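Local coordinates for Peptide:N-glycosidase F (Elizabethkingia meningoseptica, PDB 3PMS), which hydrolyses the glycosylasparagine bond of N-linked glycoproteins, releasing the intact glycan and converting the asparagine to aspartate, at residues 78-83 / 297-302; 182-187 / 264-269. All blocks are in the same frame, centred on the assembly; numbering follows the deposited sequence. Where two conformers were deposited one is given.

Contact 1: residues 78-83 / 297-302; sequences WYEIGR and AISSFV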
# COMPACT_ATOMS: atom_id res chain seq x y z
N TRP A 78 6.21 -10.42 5.64
CA TRP A 78 6.35 -9.23 4.78
C TRP A 78 5.17 -8.32 5.05
O TRP A 78 4.03 -8.77 4.97
CB TRP A 78 6.42 -9.61 3.33
CG TRP A 78 7.68 -10.33 2.94
CD1 TRP A 78 7.76 -11.61 2.54
CD2 TRP A 78 8.99 -9.77 2.76
NE1 TRP A 78 9.04 -11.89 2.11
CE2 TRP A 78 9.81 -10.76 2.22
CE3 TRP A 78 9.55 -8.51 3.01
CZ2 TRP A 78 11.17 -10.55 1.96
CZ3 TRP A 78 10.87 -8.26 2.68
CH2 TRP A 78 11.67 -9.29 2.18
N TYR A 79 5.46 -7.04 5.28
CA TYR A 79 4.43 -5.99 5.45
C TYR A 79 4.51 -5.02 4.29
O TYR A 79 5.55 -4.38 4.06
CB TYR A 79 4.67 -5.20 6.72
CG TYR A 79 4.52 -5.92 8.06
CD1 TYR A 79 4.79 -5.19 9.16
CD2 TYR A 79 4.28 -7.27 8.20
CE1 TYR A 79 4.67 -5.74 10.47
CE2 TYR A 79 4.20 -7.83 9.48
CZ TYR A 79 4.46 -7.04 10.59
OH TYR A 79 4.33 -7.66 11.85
N GLU A 80 3.37 -4.80 3.66
CA GLU A 80 3.33 -3.85 2.53
C GLU A 80 3.41 -2.43 3.05
O GLU A 80 2.51 -1.98 3.77
CB GLU A 80 2.04 -4.05 1.72
CG GLU A 80 1.85 -3.04 0.55
CD GLU A 80 0.53 -3.17 -0.13
OE1 GLU A 80 -0.52 -3.34 0.53
OE2 GLU A 80 0.56 -3.17 -1.37
N ILE A 81 4.46 -1.70 2.69
CA ILE A 81 4.64 -0.34 3.15
C ILE A 81 4.19 0.72 2.13
O ILE A 81 3.98 1.89 2.47
CB ILE A 81 6.09 -0.05 3.66
CG1 ILE A 81 7.08 0.01 2.55
CG2 ILE A 81 6.45 -1.13 4.73
CD1 ILE A 81 8.55 0.25 2.98
N GLY A 82 4.09 0.34 0.87
CA GLY A 82 3.69 1.26 -0.20
C GLY A 82 3.26 0.48 -1.47
O GLY A 82 3.77 -0.64 -1.70
N ARG A 83 2.32 1.07 -2.20
CA ARG A 83 1.81 0.48 -3.41
C ARG A 83 1.74 1.56 -4.48
O ARG A 83 1.34 2.68 -4.17
CB ARG A 83 0.46 -0.18 -3.19
CG ARG A 83 -0.09 -1.01 -4.35
CD ARG A 83 -1.55 -1.42 -4.09
NE ARG A 83 -1.68 -2.14 -2.83
CZ ARG A 83 -2.82 -2.34 -2.20
NH1 ARG A 83 -3.94 -1.88 -2.74
NH2 ARG A 83 -2.86 -2.99 -1.03
N ALA A 297 -7.44 -5.38 -3.97
CA ALA A 297 -6.24 -5.56 -3.19
C ALA A 297 -6.28 -4.59 -2.01
O ALA A 297 -6.52 -3.40 -2.16
CB ALA A 297 -4.99 -5.25 -4.08
N ILE A 298 -6.02 -5.12 -0.84
CA ILE A 298 -6.12 -4.37 0.40
C ILE A 298 -5.09 -4.77 1.38
O ILE A 298 -4.79 -5.93 1.58
CB ILE A 298 -7.52 -4.50 1.02
CG1 ILE A 298 -7.58 -3.67 2.30
CG2 ILE A 298 -7.93 -5.94 1.27
CD1 ILE A 298 -9.02 -3.54 2.88
N SER A 299 -4.47 -3.79 2.03
CA SER A 299 -3.75 -4.03 3.29
C SER A 299 -4.27 -3.03 4.30
O SER A 299 -4.59 -1.88 3.95
CB SER A 299 -2.22 -3.89 3.16
OG SER A 299 -1.82 -2.60 2.73
N SER A 300 -4.40 -3.46 5.56
CA SER A 300 -4.71 -2.58 6.60
C SER A 300 -3.86 -2.97 7.80
O SER A 300 -3.75 -4.16 8.10
CB SER A 300 -6.21 -2.75 6.82
OG SER A 300 -6.69 -1.77 7.65
N PHE A 301 -3.31 -1.96 8.45
CA PHE A 301 -2.41 -2.07 9.60
C PHE A 301 -2.94 -1.32 10.76
O PHE A 301 -3.60 -0.31 10.59
CB PHE A 301 -0.96 -1.58 9.29
CG PHE A 301 -0.30 -2.37 8.20
CD1 PHE A 301 -0.54 -2.03 6.87
CD2 PHE A 301 0.63 -3.32 8.47
CE1 PHE A 301 0.12 -2.69 5.86
CE2 PHE A 301 1.22 -4.03 7.43
CZ PHE A 301 0.93 -3.72 6.16
N VAL A 302 -2.58 -1.75 11.95
CA VAL A 302 -2.84 -0.98 13.17
C VAL A 302 -1.51 -0.56 13.79
O VAL A 302 -0.58 -1.35 13.86
CB VAL A 302 -3.71 -1.78 14.16
CG1 VAL A 302 -3.05 -3.07 14.55
CG2 VAL A 302 -4.08 -0.90 15.40
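S299 donates its hydroxyl to E80, with OG 2.7 Å from OE1 and the oxygen met on its anti side, 21° out of the carboxylate plane. The syn lone pair of the same OE1 takes NH2 of R83, on the same strand as E80 (2.8 Å from NH2 to OE1), while NE of R83 reaches OE2 nearly straight at 2.9 Å. This side-on, two-nitrogen grip fixes the rotation of the carboxylate, and N155 and N67 add bonds to OE1 and OE2. E80 gets there fully stretched, CG anti to the backbone N (chi1 177°). R83 bends at chi3 (-56°), and its NH1 donates to A297 O at 3.1 Å, from above the carbonyl plane rather than along a lone pair; CB of A297 sits over one face of the guanidinium. F301 lies obliquely to Y79, CE2 of F301 at 3.7 Å from CB of Y79, and CE1 of F301 is 3.3 Å from O of E80. The strands run nearly perpendicular, segment axes 8.3 Å apart at closest approach. This crossing, in which strand 78-85 presents its own buried ion pair to strand 295-306, is part of the interface between the two jelly-roll domains of PNGase F.

Contact 2: residues 182-187 / 264-269; sequences TEKAYL and IDVLNN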
# COMPACT_ATOMS: atom_id res chain seq x y z
N THR A 182 -0.66 2.13 25.43
CA THR A 182 -0.92 2.92 24.18
C THR A 182 -1.44 4.31 24.52
O THR A 182 -2.31 4.44 25.43
CB THR A 182 -1.94 2.18 23.28
OG1 THR A 182 -1.48 0.87 22.96
CG2 THR A 182 -2.19 2.96 21.94
N GLU A 183 -0.97 5.36 23.82
CA GLU A 183 -1.51 6.69 23.97
C GLU A 183 -2.35 7.16 22.78
O GLU A 183 -3.18 8.06 22.89
CB GLU A 183 -0.42 7.70 24.30
CG GLU A 183 0.25 7.37 25.65
CD GLU A 183 1.22 8.44 26.04
OE1 GLU A 183 0.75 9.56 26.33
OE2 GLU A 183 2.44 8.24 25.97
N LYS A 184 -1.98 6.63 21.62
CA LYS A 184 -2.63 6.99 20.36
C LYS A 184 -2.60 5.74 19.48
O LYS A 184 -1.60 5.05 19.45
CB LYS A 184 -1.94 8.15 19.66
CG LYS A 184 -2.50 8.46 18.25
CD LYS A 184 -1.97 9.73 17.69
CE LYS A 184 -2.57 9.97 16.32
NZ LYS A 184 -2.11 11.32 15.81
N ALA A 185 -3.72 5.41 18.83
CA ALA A 185 -3.77 4.27 17.89
C ALA A 185 -4.53 4.65 16.65
O ALA A 185 -5.46 5.44 16.67
CB ALA A 185 -4.42 3.06 18.51
N TYR A 186 -4.14 4.03 15.52
CA TYR A 186 -4.85 4.30 14.27
C TYR A 186 -4.59 3.17 13.27
O TYR A 186 -3.76 2.32 13.47
CB TYR A 186 -4.40 5.62 13.66
CG TYR A 186 -2.91 5.82 13.48
CD1 TYR A 186 -2.31 5.52 12.25
CD2 TYR A 186 -2.13 6.37 14.44
CE1 TYR A 186 -0.97 5.68 12.01
CE2 TYR A 186 -0.76 6.51 14.24
CZ TYR A 186 -0.20 6.21 13.00
OH TYR A 186 1.13 6.48 12.81
N LEU A 187 -5.45 3.17 12.24
CA LEU A 187 -5.35 2.25 11.10
C LEU A 187 -4.76 2.94 9.88
O LEU A 187 -4.98 4.12 9.65
CB LEU A 187 -6.75 1.68 10.76
CG LEU A 187 -7.51 1.03 11.92
CD1 LEU A 187 -9.00 0.79 11.56
CD2 LEU A 187 -6.83 -0.21 12.31
N ILE A 264 -5.69 6.98 6.55
CA ILE A 264 -5.38 6.97 7.97
C ILE A 264 -6.65 7.26 8.80
O ILE A 264 -7.31 8.30 8.58
CB ILE A 264 -4.31 7.99 8.29
CG1 ILE A 264 -2.99 7.68 7.56
CG2 ILE A 264 -4.13 8.04 9.81
CD1 ILE A 264 -2.36 6.37 7.97
N ASP A 265 -6.97 6.34 9.67
CA ASP A 265 -8.21 6.40 10.48
C ASP A 265 -7.84 6.31 11.94
O ASP A 265 -7.36 5.28 12.41
CB ASP A 265 -9.18 5.28 10.11
CG ASP A 265 -9.65 5.36 8.62
OD1 ASP A 265 -10.14 6.43 8.26
OD2 ASP A 265 -9.46 4.34 7.92
N VAL A 266 -8.10 7.38 12.69
CA VAL A 266 -7.62 7.44 14.10
C VAL A 266 -8.69 6.83 15.00
O VAL A 266 -9.89 7.19 14.94
CB VAL A 266 -7.32 8.88 14.48
CG1 VAL A 266 -6.94 8.96 15.98
CG2 VAL A 266 -6.23 9.41 13.63
N LEU A 267 -8.27 5.91 15.84
CA LEU A 267 -9.14 5.09 16.69
C LEU A 267 -9.43 5.85 17.96
O LEU A 267 -8.60 6.61 18.45
CB LEU A 267 -8.49 3.77 17.06
CG LEU A 267 -8.33 2.82 15.86
CD1 LEU A 267 -7.29 1.76 16.09
CD2 LEU A 267 -9.70 2.12 15.56
N ASN A 268 -10.63 5.61 18.49
CA ASN A 268 -11.02 6.20 19.80
C ASN A 268 -10.17 5.68 20.92
O ASN A 268 -9.95 4.48 21.04
CB ASN A 268 -12.48 5.85 20.06
CG ASN A 268 -13.12 6.80 21.10
OD1 ASN A 268 -13.83 7.73 20.75
ND2 ASN A 268 -12.79 6.61 22.33
N ASN A 269 -9.72 6.59 21.79
CA ASN A 269 -8.84 6.18 22.90
C ASN A 269 -9.50 5.29 23.95
O ASN A 269 -8.85 4.57 24.72
CB ASN A 269 -8.28 7.46 23.57
CG ASN A 269 -7.18 8.10 22.79
OD1 ASN A 269 -6.88 9.33 22.94
ND2 ASN A 269 -6.59 7.34 21.90
O HOH W 1 -6.02 7.17 19.29
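L267 turns its side chain under A185 and Y186: CD1 of L267 is 4.0 Å from CB of A185 and also packs on CG of L187, so one methyl bridges two residues of the opposing strand. With CG anti to its carbonyl carbon (chi1 -68°), L267 also brings CB close to A185 O, the acceptor of its own N-H. At the non-hydrogen-bonded pair Y186 and V266, CB of Y186 lies 4.2 Å from CG2 of V266 and 3.2 Å from O of D265. The ring of Y186 crosses I264 obliquely, CD1 of the ring being 4.0 Å from CG2 of I264, and its OH bonds to D105. L187 and D265 form the hydrogen-bonded pair and direct their side chains to the other face, where D265 OD2 bonds to H227. Their backbones exchange two bonds, 2.9 Å from L187 N to D265 O and 3.0 Å from D265 N to L187 O; CA of I264 adds a C-H...O contact to L187 O. The pairing continues with L267 N donating to A185 O at 3.0 Å, and beyond it a water accepts from A185 N (2.9 Å to the water) and donates to L267 O. Strand 263-266 is the outermost of its four-strand antiparallel sheet, with 184-197 between it and 295-306. I303 and V302 of strand 295-306 touch Y186 and L187 respectively; from strands 213-219 and 222-229 of the facing sheet, I217 packs on L187 and D265, and F225 on D265 and L267.

Contacts 1 and 2 have centres about 17 Å apart and meet through neighbouring strands 295-306 and 184-197 of one sheet. The join is van der Waals packing: CG2 of V302 lies 4.2 Å from CD1 of L267, and CD2 of L187 is 3.7 Å from O of F301. The centre of contact 1 lies about 5 Å from the centre of the chain, buried, and the contact ties this sheet across to strand 78-85 of another. Contact 2, its centre about 19 Å from that of the chain, pairs strands within the sheet at its edge. In sequence, 182-187 and 264-269 both fall inside the loop closed by contact 1. A sulfate, probably from the crystallisation liquor, lies about 5 Å from the K184 side chain.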